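Local coordinates for UPF0141 protein yjdB (Campylobacter jejuni subsp. jejuni HB93-13, PDB 4TN0), which probably transfers phosphoethanolamine to acceptor molecules in the periplasm, using a zinc-binding domain of the alkaline phosphatase-like type, at residues 93-98 / 117-122; 20-25 / 283-288; 68-73 / 79-84. All coordinates share one frame; numbering follows the deposited sequence.

Contact 1 (93-98 / 117-122)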
ATOM      1  N   VAL A  93      -4.160  13.057  11.884  1.00 48.96           N
ATOM      2  CA  VAL A  93      -5.408  13.759  11.645  1.00 50.41           C
ATOM      3  C   VAL A  93      -6.603  12.858  11.906  1.00 52.28           C
ATOM      4  O   VAL A  93      -7.548  13.276  12.568  1.00 55.38           O
ATOM      5  CB  VAL A  93      -5.483  14.325  10.223  1.00 44.90           C
ATOM      6  CG1 VAL A  93      -6.831  15.007   9.995  1.00 50.94           C
ATOM      7  CG2 VAL A  93      -4.350  15.303  10.016  1.00 38.40           C
ATOM      8  N   LEU A  94      -6.552  11.611  11.446  1.00 52.18           N
ATOM      9  CA  LEU A  94      -7.668  10.700  11.703  1.00 48.67           C
ATOM     10  C   LEU A  94      -7.786  10.381  13.187  1.00 50.14           C
ATOM     11  O   LEU A  94      -8.893  10.275  13.709  1.00 54.28           O
ATOM     12  CB  LEU A  94      -7.515   9.409  10.921  1.00 49.10           C
ATOM     13  CG  LEU A  94      -7.451   9.493   9.405  1.00 48.12           C
ATOM     14  CD1 LEU A  94      -7.107   8.112   8.858  1.00 46.85           C
ATOM     15  CD2 LEU A  94      -8.759   9.973   8.852  1.00 47.41           C
ATOM     16  N   TYR A  95      -6.652  10.256  13.872  1.00 47.36           N
ATOM     17  CA  TYR A  95      -6.659   9.930  15.298  1.00 51.19           C
ATOM     18  C   TYR A  95      -7.222  11.055  16.150  1.00 55.54           C
ATOM     19  O   TYR A  95      -8.029  10.821  17.047  1.00 56.14           O
ATOM     20  CB  TYR A  95      -5.248   9.611  15.790  1.00 51.36           C
ATOM     21  CG  TYR A  95      -5.123   9.380  17.291  1.00 58.80           C
ATOM     22  CD1 TYR A  95      -5.191   8.100  17.833  1.00 62.39           C
ATOM     23  CD2 TYR A  95      -4.919  10.452  18.166  1.00 56.94           C
ATOM     24  CE1 TYR A  95      -5.065   7.891  19.202  1.00 61.76           C
ATOM     25  CE2 TYR A  95      -4.794  10.256  19.526  1.00 61.15           C
ATOM     26  CZ  TYR A  95      -4.867   8.974  20.042  1.00 66.97           C
ATOM     27  OH  TYR A  95      -4.741   8.779  21.401  1.00 69.07           O
ATOM     28  N   LYS A  96      -6.785  12.276  15.872  1.00 53.20           N
ATOM     29  CA  LYS A  96      -7.195  13.416  16.671  1.00 56.65           C
ATOM     30  C   LYS A  96      -8.645  13.785  16.375  1.00 56.08           C
ATOM     31  O   LYS A  96      -9.264  14.543  17.112  1.00 57.83           O
ATOM     32  CB  LYS A  96      -6.246  14.598  16.436  1.00 52.66           C
ATOM     33  CG  LYS A  96      -6.451  15.343  15.142  1.00 52.50           C
ATOM     34  CD  LYS A  96      -5.410  16.439  14.996  1.00 51.10           C
ATOM     35  CE  LYS A  96      -5.730  17.340  13.814  1.00 47.60           C
ATOM     36  NZ  LYS A  96      -4.604  18.272  13.595  1.00 48.38           N
ATOM     37  N   THR A  97      -9.180  13.192  15.316  1.00 54.34           N
ATOM     38  CA  THR A  97     -10.518  13.473  14.828  1.00 50.03           C
ATOM     39  C   THR A  97     -11.445  12.296  15.243  1.00 55.84           C
ATOM     40  O   THR A  97     -12.605  12.174  14.835  1.00 53.63           O
ATOM     41  CB  THR A  97     -10.431  13.744  13.305  1.00 51.07           C
ATOM     42  OG1 THR A  97     -10.034  15.106  13.100  1.00 56.16           O
ATOM     43  CG2 THR A  97     -11.681  13.570  12.620  1.00 50.32           C
ATOM     44  N   GLY A  98     -10.911  11.435  16.106  1.00 56.39           N
ATOM     45  CA  GLY A  98     -11.709  10.413  16.759  1.00 52.56           C
ATOM     46  C   GLY A  98     -11.834   9.082  16.046  1.00 55.36           C
ATOM     47  O   GLY A  98     -12.520   8.195  16.532  1.00 55.34           O
ATOM     48  N   ARG A 117       2.810   8.095  16.884  1.00 50.72           N
ATOM     49  CA  ARG A 117       1.921   8.722  17.840  1.00 52.39           C
ATOM     50  C   ARG A 117       0.557   8.034  17.862  1.00 54.19           C
ATOM     51  O   ARG A 117      -0.420   8.593  18.357  1.00 53.64           O
ATOM     52  CB  ARG A 117       1.771  10.209  17.523  1.00 46.71           C
ATOM     53  CG  ARG A 117       3.026  11.031  17.775  1.00 42.11           C
ATOM     54  CD  ARG A 117       2.941  12.345  17.014  1.00 37.01           C
ATOM     55  NE  ARG A 117       2.670  12.064  15.613  1.00 47.93           N
ATOM     56  CZ  ARG A 117       3.626  11.761  14.732  1.00 51.83           C
ATOM     57  NH1 ARG A 117       3.320  11.495  13.469  1.00 48.28           N
ATOM     58  NH2 ARG A 117       4.897  11.720  15.119  1.00 43.49           N
ATOM     59  N   LEU A 118       0.504   6.806  17.360  1.00 51.32           N
ATOM     60  CA  LEU A 118      -0.726   6.040  17.430  1.00 50.40           C
ATOM     61  C   LEU A 118      -0.743   5.274  18.739  1.00 58.59           C
ATOM     62  O   LEU A 118       0.311   4.949  19.293  1.00 56.25           O
ATOM     63  CB  LEU A 118      -0.860   5.078  16.258  1.00 46.89           C
ATOM     64  CG  LEU A 118      -1.087   5.761  14.913  1.00 51.21           C
ATOM     65  CD1 LEU A 118      -1.278   4.731  13.810  1.00 53.20           C
ATOM     66  CD2 LEU A 118      -2.247   6.727  14.963  1.00 52.22           C
ATOM     67  N   ALA A 119      -1.945   4.999  19.237  1.00 58.07           N
ATOM     68  CA  ALA A 119      -2.073   4.322  20.508  1.00 58.84           C
ATOM     69  C   ALA A 119      -1.879   2.832  20.291  1.00 55.63           C
ATOM     70  O   ALA A 119      -1.052   2.209  20.962  1.00 56.33           O
ATOM     71  CB  ALA A 119      -3.425   4.609  21.138  1.00 56.91           C
ATOM     72  N   TYR A 120      -2.607   2.249  19.340  1.00 57.30           N
ATOM     73  CA  TYR A 120      -2.429   0.817  19.144  1.00 62.99           C
ATOM     74  C   TYR A 120      -1.666   0.495  17.847  1.00 62.90           C
ATOM     75  O   TYR A 120      -2.227   0.490  16.734  1.00 57.18           O
ATOM     76  CB  TYR A 120      -3.747   0.046  19.217  1.00 60.70           C
ATOM     77  CG  TYR A 120      -3.446  -1.432  19.435  1.00 76.96           C
ATOM     78  CD1 TYR A 120      -2.596  -1.816  20.484  1.00 77.49           C
ATOM     79  CD2 TYR A 120      -4.046  -2.441  18.677  1.00 72.90           C
ATOM     80  CE1 TYR A 120      -2.292  -3.138  20.735  1.00 78.36           C
ATOM     81  CE2 TYR A 120      -3.756  -3.789  18.933  1.00 76.70           C
ATOM     82  CZ  TYR A 120      -2.874  -4.125  19.972  1.00 84.42           C
ATOM     83  OH  TYR A 120      -2.553  -5.439  20.272  1.00 85.81           O
ATOM     84  N   LYS A 121      -0.366   0.263  18.046  1.00 63.54           N
ATOM     85  CA  LYS A 121       0.625  -0.072  17.020  1.00 59.23           C
ATOM     86  C   LYS A 121       1.402  -1.318  17.478  1.00 57.81           C
ATOM     87  O   LYS A 121       1.556  -1.569  18.682  1.00 53.49           O
ATOM     88  CB  LYS A 121       1.572   1.112  16.780  1.00 52.04           C
ATOM     89  CG  LYS A 121       2.283   1.551  18.037  1.00 56.98           C
ATOM     90  CD  LYS A 121       3.088   2.813  17.862  1.00 58.31           C
ATOM     91  CE  LYS A 121       3.611   3.252  19.226  1.00 63.39           C
ATOM     92  NZ  LYS A 121       4.378   4.526  19.163  1.00 64.56           N
ATOM     93  N   GLN A 122       1.828  -2.136  16.521  1.00 58.26           N
ATOM     94  CA  GLN A 122       2.575  -3.352  16.833  1.00 50.91           C
ATOM     95  C   GLN A 122       3.707  -3.612  15.852  1.00 56.82           C
ATOM     96  O   GLN A 122       3.524  -3.476  14.639  1.00 55.35           O
ATOM     97  CB  GLN A 122       1.618  -4.538  16.846  1.00 56.01           C
ATOM     98  CG  GLN A 122       2.152  -5.789  17.522  1.00 63.44           C
ATOM     99  CD  GLN A 122       1.053  -6.813  17.778  1.00 62.65           C
ATOM    100  OE1 GLN A 122      -0.137  -6.474  17.766  1.00 66.74           O
ATOM    101  NE2 GLN A 122       1.446  -8.063  18.027  1.00 53.14           N
TER
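A single exposed tyrosine carries the whole helix side of this contact: Tyr-95, on the last turn of its helix, is the one residue of 93-98 that reaches 117-122. Its CG stands anti to the backbone N (chi1 175°), which sends the ring out from the helix beside Leu-118 and Ala-119. Two apolar touches result. The CB of Tyr-95 lies 4.2 Å from CD2 of Leu-118, and farther out along the ring CE1 of Tyr-95 comes to 4.1 Å from CB of Ala-119. Both methyl carbons approach the ring obliquely, so this is van der Waals contact and not a stack, and the buried surface is small at 130 Å². Leu-118 is the buried member of the trio, whereas Tyr-95 and Ala-119 stay exposed. Just beyond Tyr-95 the helix closes in a Schellman motif: Gly-98, at positive phi, is the C-prime residue, and its N bonds to O of Tyr-95 at 3.1 Å. Beside the contact, Arg-117 forms a salt bridge with Asp-92 of the same helix. Leu-118 also packs on Ala-101 and Trp-103 of strand 100-105. Tyr-95 brings the C-terminal end of helix 90-96 against the residues leading into strand 120-123, the edge strand that pairs with 100-105.

Contact 2 (20-25 / 283-288)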
ATOM      1  N   LEU A  20     -11.770   0.806   7.101  1.00 54.43           N
ATOM      2  CA  LEU A  20     -10.793   0.846   6.010  1.00 58.08           C
ATOM      3  C   LEU A  20      -9.527   0.075   6.416  1.00 50.62           C
ATOM      4  O   LEU A  20      -8.944   0.317   7.476  1.00 51.69           O
ATOM      5  CB  LEU A  20     -10.448   2.293   5.608  1.00 48.28           C
ATOM      6  CG  LEU A  20      -9.425   2.442   4.472  1.00 51.01           C
ATOM      7  CD1 LEU A  20      -9.945   1.750   3.229  1.00 50.22           C
ATOM      8  CD2 LEU A  20      -9.080   3.899   4.156  1.00 43.86           C
ATOM      9  N   VAL A  21      -9.148  -0.886   5.582  1.00 44.78           N
ATOM     10  CA  VAL A  21      -7.877  -1.590   5.747  1.00 49.72           C
ATOM     11  C   VAL A  21      -6.915  -1.057   4.692  1.00 44.97           C
ATOM     12  O   VAL A  21      -7.141  -1.218   3.486  1.00 41.74           O
ATOM     13  CB  VAL A  21      -8.021  -3.140   5.621  1.00 51.75           C
ATOM     14  CG1 VAL A  21      -6.655  -3.801   5.577  1.00 51.19           C
ATOM     15  CG2 VAL A  21      -8.855  -3.734   6.773  1.00 42.25           C
ATOM     16  N   LEU A  22      -5.880  -0.362   5.160  1.00 43.16           N
ATOM     17  CA  LEU A  22      -4.857   0.217   4.285  1.00 41.45           C
ATOM     18  C   LEU A  22      -3.637  -0.686   4.286  1.00 43.27           C
ATOM     19  O   LEU A  22      -2.985  -0.860   5.316  1.00 47.26           O
ATOM     20  CB  LEU A  22      -4.462   1.612   4.756  1.00 35.33           C
ATOM     21  CG  LEU A  22      -3.387   2.357   3.978  1.00 36.13           C
ATOM     22  CD1 LEU A  22      -3.861   2.668   2.566  1.00 37.15           C
ATOM     23  CD2 LEU A  22      -3.022   3.629   4.710  1.00 42.93           C
ATOM     24  N   VAL A  23      -3.310  -1.275   3.155  1.00 41.50           N
ATOM     25  CA  VAL A  23      -2.128  -2.118   3.155  1.00 46.55           C
ATOM     26  C   VAL A  23      -0.966  -1.423   2.448  1.00 41.60           C
ATOM     27  O   VAL A  23      -1.017  -1.184   1.238  1.00 41.26           O
ATOM     28  CB  VAL A  23      -2.398  -3.485   2.508  1.00 45.77           C
ATOM     29  CG1 VAL A  23      -1.136  -4.330   2.555  1.00 43.94           C
ATOM     30  CG2 VAL A  23      -3.498  -4.196   3.268  1.00 46.32           C
ATOM     31  N   VAL A  24       0.062  -1.078   3.228  1.00 40.84           N
ATOM     32  CA  VAL A  24       1.301  -0.505   2.696  1.00 42.79           C
ATOM     33  C   VAL A  24       2.289  -1.612   2.314  1.00 37.99           C
ATOM     34  O   VAL A  24       2.870  -2.299   3.166  1.00 35.08           O
ATOM     35  CB  VAL A  24       1.974   0.450   3.703  1.00 40.64           C
ATOM     36  CG1 VAL A  24       3.315   0.966   3.161  1.00 30.59           C
ATOM     37  CG2 VAL A  24       1.031   1.587   4.078  1.00 35.80           C
ATOM     38  N   GLY A  25       2.474  -1.772   1.014  1.00 36.43           N
ATOM     39  CA  GLY A  25       3.354  -2.800   0.504  1.00 39.18           C
ATOM     40  C   GLY A  25       4.834  -2.458   0.534  1.00 34.08           C
ATOM     41  O   GLY A  25       5.291  -1.524   1.213  1.00 33.12           O
ATOM     42  N   SER A 283      -5.506  12.990   0.817  1.00 52.09           N
ATOM     43  CA  SER A 283      -6.904  13.414   0.763  1.00 56.10           C
ATOM     44  C   SER A 283      -7.830  12.208   0.721  1.00 58.92           C
ATOM     45  O   SER A 283      -8.948  12.270   1.248  1.00 58.05           O
ATOM     46  CB  SER A 283      -7.178  14.308  -0.456  1.00 56.80           C
ATOM     47  OG  SER A 283      -6.580  15.588  -0.323  1.00 53.03           O
ATOM     48  N   THR A 284      -7.353  11.105   0.138  1.00 56.10           N
ATOM     49  CA  THR A 284      -8.162   9.888   0.065  1.00 56.73           C
ATOM     50  C   THR A 284      -8.449   9.364   1.461  1.00 55.87           C
ATOM     51  O   THR A 284      -9.547   8.873   1.734  1.00 62.16           O
ATOM     52  CB  THR A 284      -7.481   8.771  -0.768  1.00 54.88           C
ATOM     53  OG1 THR A 284      -7.371   9.190  -2.129  1.00 50.79           O
ATOM     54  CG2 THR A 284      -8.308   7.497  -0.732  1.00 49.54           C
ATOM     55  N   LEU A 285      -7.476   9.511   2.354  1.00 55.33           N
ATOM     56  CA  LEU A 285      -7.610   9.026   3.728  1.00 54.77           C
ATOM     57  C   LEU A 285      -8.475   9.961   4.594  1.00 54.54           C
ATOM     58  O   LEU A 285      -9.230   9.511   5.456  1.00 54.67           O
ATOM     59  CB  LEU A 285      -6.226   8.849   4.348  1.00 51.86           C
ATOM     60  CG  LEU A 285      -5.374   7.641   3.936  1.00 48.05           C
ATOM     61  CD1 LEU A 285      -4.095   7.696   4.727  1.00 48.81           C
ATOM     62  CD2 LEU A 285      -6.073   6.305   4.173  1.00 47.42           C
ATOM     63  N   LEU A 286      -8.355  11.264   4.377  1.00 54.34           N
ATOM     64  CA  LEU A 286      -9.215  12.199   5.082  1.00 57.07           C
ATOM     65  C   LEU A 286     -10.639  12.010   4.567  1.00 58.95           C
ATOM     66  O   LEU A 286     -11.567  11.778   5.344  1.00 56.50           O
ATOM     67  CB  LEU A 286      -8.751  13.638   4.883  1.00 55.48           C
ATOM     68  CG  LEU A 286      -7.413  14.041   5.488  1.00 51.31           C
ATOM     69  CD1 LEU A 286      -7.342  15.546   5.654  1.00 52.21           C
ATOM     70  CD2 LEU A 286      -7.222  13.359   6.815  1.00 51.95           C
ATOM     71  N   GLY A 287     -10.789  12.061   3.245  1.00 58.79           N
ATOM     72  CA  GLY A 287     -12.084  11.921   2.607  1.00 61.52           C
ATOM     73  C   GLY A 287     -12.863  10.679   3.000  1.00 63.77           C
ATOM     74  O   GLY A 287     -14.096  10.683   3.020  1.00 70.25           O
ATOM     75  N   TYR A 288     -12.149   9.609   3.322  1.00 62.07           N
ATOM     76  CA  TYR A 288     -12.809   8.342   3.581  1.00 60.84           C
ATOM     77  C   TYR A 288     -13.579   8.394   4.880  1.00 62.04           C
ATOM     78  O   TYR A 288     -14.642   7.778   4.999  1.00 66.37           O
ATOM     79  CB  TYR A 288     -11.811   7.183   3.628  1.00 59.76           C
ATOM     80  CG  TYR A 288     -12.501   5.843   3.589  1.00 55.55           C
ATOM     81  CD1 TYR A 288     -12.902   5.210   4.762  1.00 53.00           C
ATOM     82  CD2 TYR A 288     -12.778   5.223   2.376  1.00 54.18           C
ATOM     83  CE1 TYR A 288     -13.551   3.992   4.728  1.00 49.62           C
ATOM     84  CE2 TYR A 288     -13.426   4.008   2.331  1.00 52.99           C
ATOM     85  CZ  TYR A 288     -13.810   3.397   3.513  1.00 52.66           C
ATOM     86  OH  TYR A 288     -14.455   2.185   3.473  1.00 57.39           O
TER
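Leu-20 and Tyr-288 form the tight end of this strand-helix contact. The CB of Leu-20 lies 3.6 Å from CE1 of Tyr-288, and it sits 4.1 Å from the ring centroid, 30° off the normal, an off-centre CH-pi contact. The CD2 methyl of the same leucine lies over one face toward the rim, 4.0 Å from CG of Tyr-288. Two carbons of one side chain thus cover neighbouring parts of the ring. The tyrosine is brought there by a chi1 of -167°, which sets CG opposite the backbone N and beside the carbonyl carbon. Packing is sparser toward the start of helix segment 283-288. There Leu-285 alone bridges to the strand: its CD2 meets CD2 of Leu-20 at 3.9 Å and CD2 of Leu-22 at 4.1 Å, crossing both leucines at about a right angle. This looser end is still buried and does not face solvent, for Phe-73 of helix 68-73 packs on both Leu-22 and Leu-285. The segment axes run nearly antiparallel (166°) and approach to 11.3 Å, a gap bridged by side chains. Strand 18-24 is central in the mixed sheet, hydrogen-bonded to 146-152 and 218-224, and helix 281-288 covers one face of it, in the alpha/beta layering of the alkaline phosphatase-like fold. Polar groups are satisfied outside the contact: the hydroxyl of Tyr-288 bonds to Ser-220, and its ring takes part in a cation-pi interaction with Lys-18. The interface itself is built of leucine methylene and methyl carbons and an aromatic face, which implies that helix and sheet are joined here by hydrophobic burial, while the phenol hydroxyl is tied to strand 218-224.

Contact 3 (68-73 / 79-84)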
ATOM      1  N   SER A  68       9.484   7.440   0.453  1.00 32.52           N
ATOM      2  CA  SER A  68       8.114   7.073   0.102  1.00 32.54           C
ATOM      3  C   SER A  68       7.149   6.971   1.277  1.00 35.84           C
ATOM      4  O   SER A  68       6.050   7.516   1.226  1.00 34.96           O
ATOM      5  CB  SER A  68       8.086   5.744  -0.642  1.00 33.54           C
ATOM      6  OG  SER A  68       8.392   5.919  -1.997  1.00 33.61           O
ATOM      7  N   LEU A  69       7.538   6.261   2.326  1.00 36.84           N
ATOM      8  CA  LEU A  69       6.576   5.986   3.384  1.00 39.57           C
ATOM      9  C   LEU A  69       6.129   7.288   4.107  1.00 35.36           C
ATOM     10  O   LEU A  69       4.933   7.530   4.213  1.00 36.13           O
ATOM     11  CB  LEU A  69       7.137   4.931   4.343  1.00 34.93           C
ATOM     12  CG  LEU A  69       6.210   4.366   5.420  1.00 43.85           C
ATOM     13  CD1 LEU A  69       4.816   4.004   4.895  1.00 39.94           C
ATOM     14  CD2 LEU A  69       6.869   3.168   6.116  1.00 35.65           C
ATOM     15  N   PRO A  70       7.069   8.131   4.581  1.00 36.56           N
ATOM     16  CA  PRO A  70       6.607   9.389   5.199  1.00 31.53           C
ATOM     17  C   PRO A  70       5.885  10.312   4.203  1.00 37.01           C
ATOM     18  O   PRO A  70       4.862  10.873   4.534  1.00 38.27           O
ATOM     19  CB  PRO A  70       7.906  10.052   5.690  1.00 30.45           C
ATOM     20  CG  PRO A  70       8.903   8.950   5.772  1.00 36.88           C
ATOM     21  CD  PRO A  70       8.539   7.996   4.664  1.00 37.13           C
ATOM     22  N   CYS A  71       6.400  10.438   2.990  1.00 36.20           N
ATOM     23  CA  CYS A  71       5.808  11.330   2.012  1.00 38.86           C
ATOM     24  C   CYS A  71       4.361  10.988   1.658  1.00 43.54           C
ATOM     25  O   CYS A  71       3.494  11.886   1.612  1.00 42.96           O
ATOM     26  CB  CYS A  71       6.650  11.330   0.737  1.00 40.92           C
ATOM     27  SG  CYS A  71       5.998  12.362  -0.546  0.96 45.66           S
ATOM     28  N   MET A  72       4.078   9.702   1.454  1.00 41.75           N
ATOM     29  CA  MET A  72       2.735   9.312   1.016  1.00 43.67           C
ATOM     30  C   MET A  72       1.705   9.659   2.117  1.00 40.64           C
ATOM     31  O   MET A  72       0.557   9.945   1.819  1.00 40.21           O
ATOM     32  CB  MET A  72       2.667   7.812   0.630  1.00 33.57           C
ATOM     33  CG  MET A  72       2.547   6.814   1.780  1.00 38.55           C
ATOM     34  SD  MET A  72       2.211   5.096   1.246  1.00 38.74           S
ATOM     35  CE  MET A  72       3.849   4.502   0.756  1.00 30.66           C
ATOM     36  N   PHE A  73       2.138   9.630   3.376  1.00 38.94           N
ATOM     37  CA  PHE A  73       1.272   9.911   4.512  1.00 43.56           C
ATOM     38  C   PHE A  73       1.287  11.403   4.890  1.00 48.53           C
ATOM     39  O   PHE A  73       0.466  11.874   5.699  1.00 41.69           O
ATOM     40  CB  PHE A  73       1.690   9.070   5.719  1.00 39.69           C
ATOM     41  CG  PHE A  73       1.137   7.667   5.722  1.00 46.52           C
ATOM     42  CD1 PHE A  73       1.896   6.599   5.244  1.00 46.25           C
ATOM     43  CD2 PHE A  73      -0.140   7.408   6.208  1.00 40.21           C
ATOM     44  CE1 PHE A  73       1.390   5.300   5.251  1.00 42.42           C
ATOM     45  CE2 PHE A  73      -0.652   6.118   6.215  1.00 40.87           C
ATOM     46  CZ  PHE A  73       0.115   5.060   5.743  1.00 41.89           C
ATOM     47  N   GLU A  79       6.430  17.035  -5.075  1.00 52.04           N
ATOM     48  CA  GLU A  79       7.231  18.175  -5.526  1.00 47.52           C
ATOM     49  C   GLU A  79       7.677  19.081  -4.393  1.00 45.09           C
ATOM     50  O   GLU A  79       8.682  19.769  -4.529  1.00 48.95           O
ATOM     51  CB  GLU A  79       6.462  19.010  -6.542  1.00 50.58           C
ATOM     52  CG  GLU A  79       5.487  18.221  -7.393  1.00 68.26           C
ATOM     53  CD  GLU A  79       5.348  18.807  -8.797  1.00 80.27           C
ATOM     54  OE1 GLU A  79       4.894  19.967  -8.919  1.00 86.59           O
ATOM     55  OE2 GLU A  79       5.699  18.106  -9.775  1.00 73.65           O
ATOM     56  N   ASN A  80       6.999  19.012  -3.251  1.00 43.09           N
ATOM     57  CA  ASN A  80       7.339  19.858  -2.115  1.00 46.36           C
ATOM     58  C   ASN A  80       7.704  19.098  -0.849  1.00 51.93           C
ATOM     59  O   ASN A  80       7.971  19.707   0.195  1.00 48.97           O
ATOM     60  CB  ASN A  80       6.157  20.774  -1.778  1.00 50.77           C
ATOM     61  CG  ASN A  80       5.881  21.795  -2.860  1.00 55.71           C
ATOM     62  OD1 ASN A  80       6.663  22.729  -3.053  1.00 65.51           O
ATOM     63  ND2 ASN A  80       4.754  21.635  -3.565  1.00 52.19           N
ATOM     64  N   TYR A  81       7.714  17.773  -0.927  1.00 48.62           N
ATOM     65  CA  TYR A  81       8.124  17.006   0.230  1.00 49.73           C
ATOM     66  C   TYR A  81       9.616  17.208   0.496  1.00 51.50           C
ATOM     67  O   TYR A  81      10.439  17.215  -0.418  1.00 49.77           O
ATOM     68  CB  TYR A  81       7.814  15.516   0.066  1.00 45.47           C
ATOM     69  CG  TYR A  81       8.357  14.724   1.220  1.00 48.45           C
ATOM     70  CD1 TYR A  81       7.688  14.720   2.440  1.00 48.76           C
ATOM     71  CD2 TYR A  81       9.554  14.018   1.118  1.00 47.63           C
ATOM     72  CE1 TYR A  81       8.175  14.023   3.529  1.00 45.54           C
ATOM     73  CE2 TYR A  81      10.052  13.304   2.214  1.00 50.25           C
ATOM     74  CZ  TYR A  81       9.351  13.315   3.417  1.00 45.72           C
ATOM     75  OH  TYR A  81       9.817  12.626   4.511  1.00 47.37           O
ATOM     76  N   SER A  82       9.947  17.376   1.766  1.00 52.22           N
ATOM     77  CA  SER A  82      11.322  17.379   2.216  1.00 45.31           C
ATOM     78  C   SER A  82      11.457  16.371   3.342  1.00 47.81           C
ATOM     79  O   SER A  82      10.516  16.164   4.113  1.00 47.88           O
ATOM     80  CB  SER A  82      11.743  18.764   2.685  1.00 46.91           C
ATOM     81  OG  SER A  82      12.923  18.686   3.465  1.00 51.86           O
ATOM     82  N   SER A  83      12.611  15.726   3.436  1.00 43.57           N
ATOM     83  CA  SER A  83      12.814  14.734   4.479  1.00 45.73           C
ATOM     84  C   SER A  83      12.979  15.403   5.847  1.00 50.44           C
ATOM     85  O   SER A  83      12.942  14.739   6.888  1.00 50.18           O
ATOM     86  CB  SER A  83      14.026  13.852   4.157  1.00 42.02           C
ATOM     87  OG  SER A  83      13.596  12.671   3.488  1.00 42.33           O
ATOM     88  N   SER A  84      13.126  16.723   5.850  1.00 48.44           N
ATOM     89  CA  SER A  84      13.417  17.433   7.087  1.00 44.83           C
ATOM     90  C   SER A  84      12.151  17.876   7.783  1.00 49.06           C
ATOM     91  O   SER A  84      12.196  18.351   8.919  1.00 47.55           O
ATOM     92  CB  SER A  84      14.300  18.652   6.810  1.00 49.70           C
ATOM     93  OG  SER A  84      13.709  19.484   5.827  1.00 47.77           O
TER
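The short helix 68-73, which follows the phosphothreonine and zinc site at Thr-65, is covered on one side by the loop after it through Tyr-81, whose ring lies flat against Cys-71. The CB of Cys-71 stands 3.8 Å from the ring centroid and only 10° off the normal, a CH-pi contact over the middle of the face. The sulfur sits farther toward the root of the tyrosine: SG of Cys-71 is 3.7 Å from CB of Tyr-81 and 4.4 Å from the ring centroid, 34° off the normal, an oblique sulfur-aromatic contact. The helix backbone sets CB of Cys-71 above the ring centre, and the first torsion, with SG anti to the backbone N (chi1 179°), only turns the sulfur toward the base of the tyrosine. This sulfur belongs to the disulfide with Cys-61, so Tyr-81 packs beside a cross-link that ties helix 68-73 to the chain just before the modified threonine. The same helix supplies Ser-68, whose hydroxyl bonds to the backbone O of Asp-226, a zinc ligand; the metal lies about 9 Å from the Pro-70 side chain, so the contact flanks the site without entering it. Tyr-81 has its own CG anti to the backbone N, beside the carbonyl carbon, which carries the ring back from the loop toward the helix. At its far end the tyrosine side chain, which spans from Cys-71 at CB to Pro-70 at OH, meets the proline at a slant, with OH of Tyr-81 3.4 Å from CB of Pro-70.

Contact 2 is the core member of the three, with every touching residue buried and its centre about 9 Å from the centre of the chain; contacts 1 and 3 are only partly buried, their centres about 18 and 15 Å from that point. Contacts 1 and 2 reach different strands of one sheet, the outermost 120-123 and the interior 18-24, and their helices pack together where Leu-94 and Val-93 meet Leu-286. Contact 3 joins the core through Phe-73 and Leu-69, which touch Leu-22, Leu-285 and Val-24. All three rely on apolar packing: oblique, small-area touches by an exposed tyrosine in contact 1, leucines and an off-centre CH-pi contact in contact 2, an over-face CH-pi contact and a disulfide sulfur in contact 3.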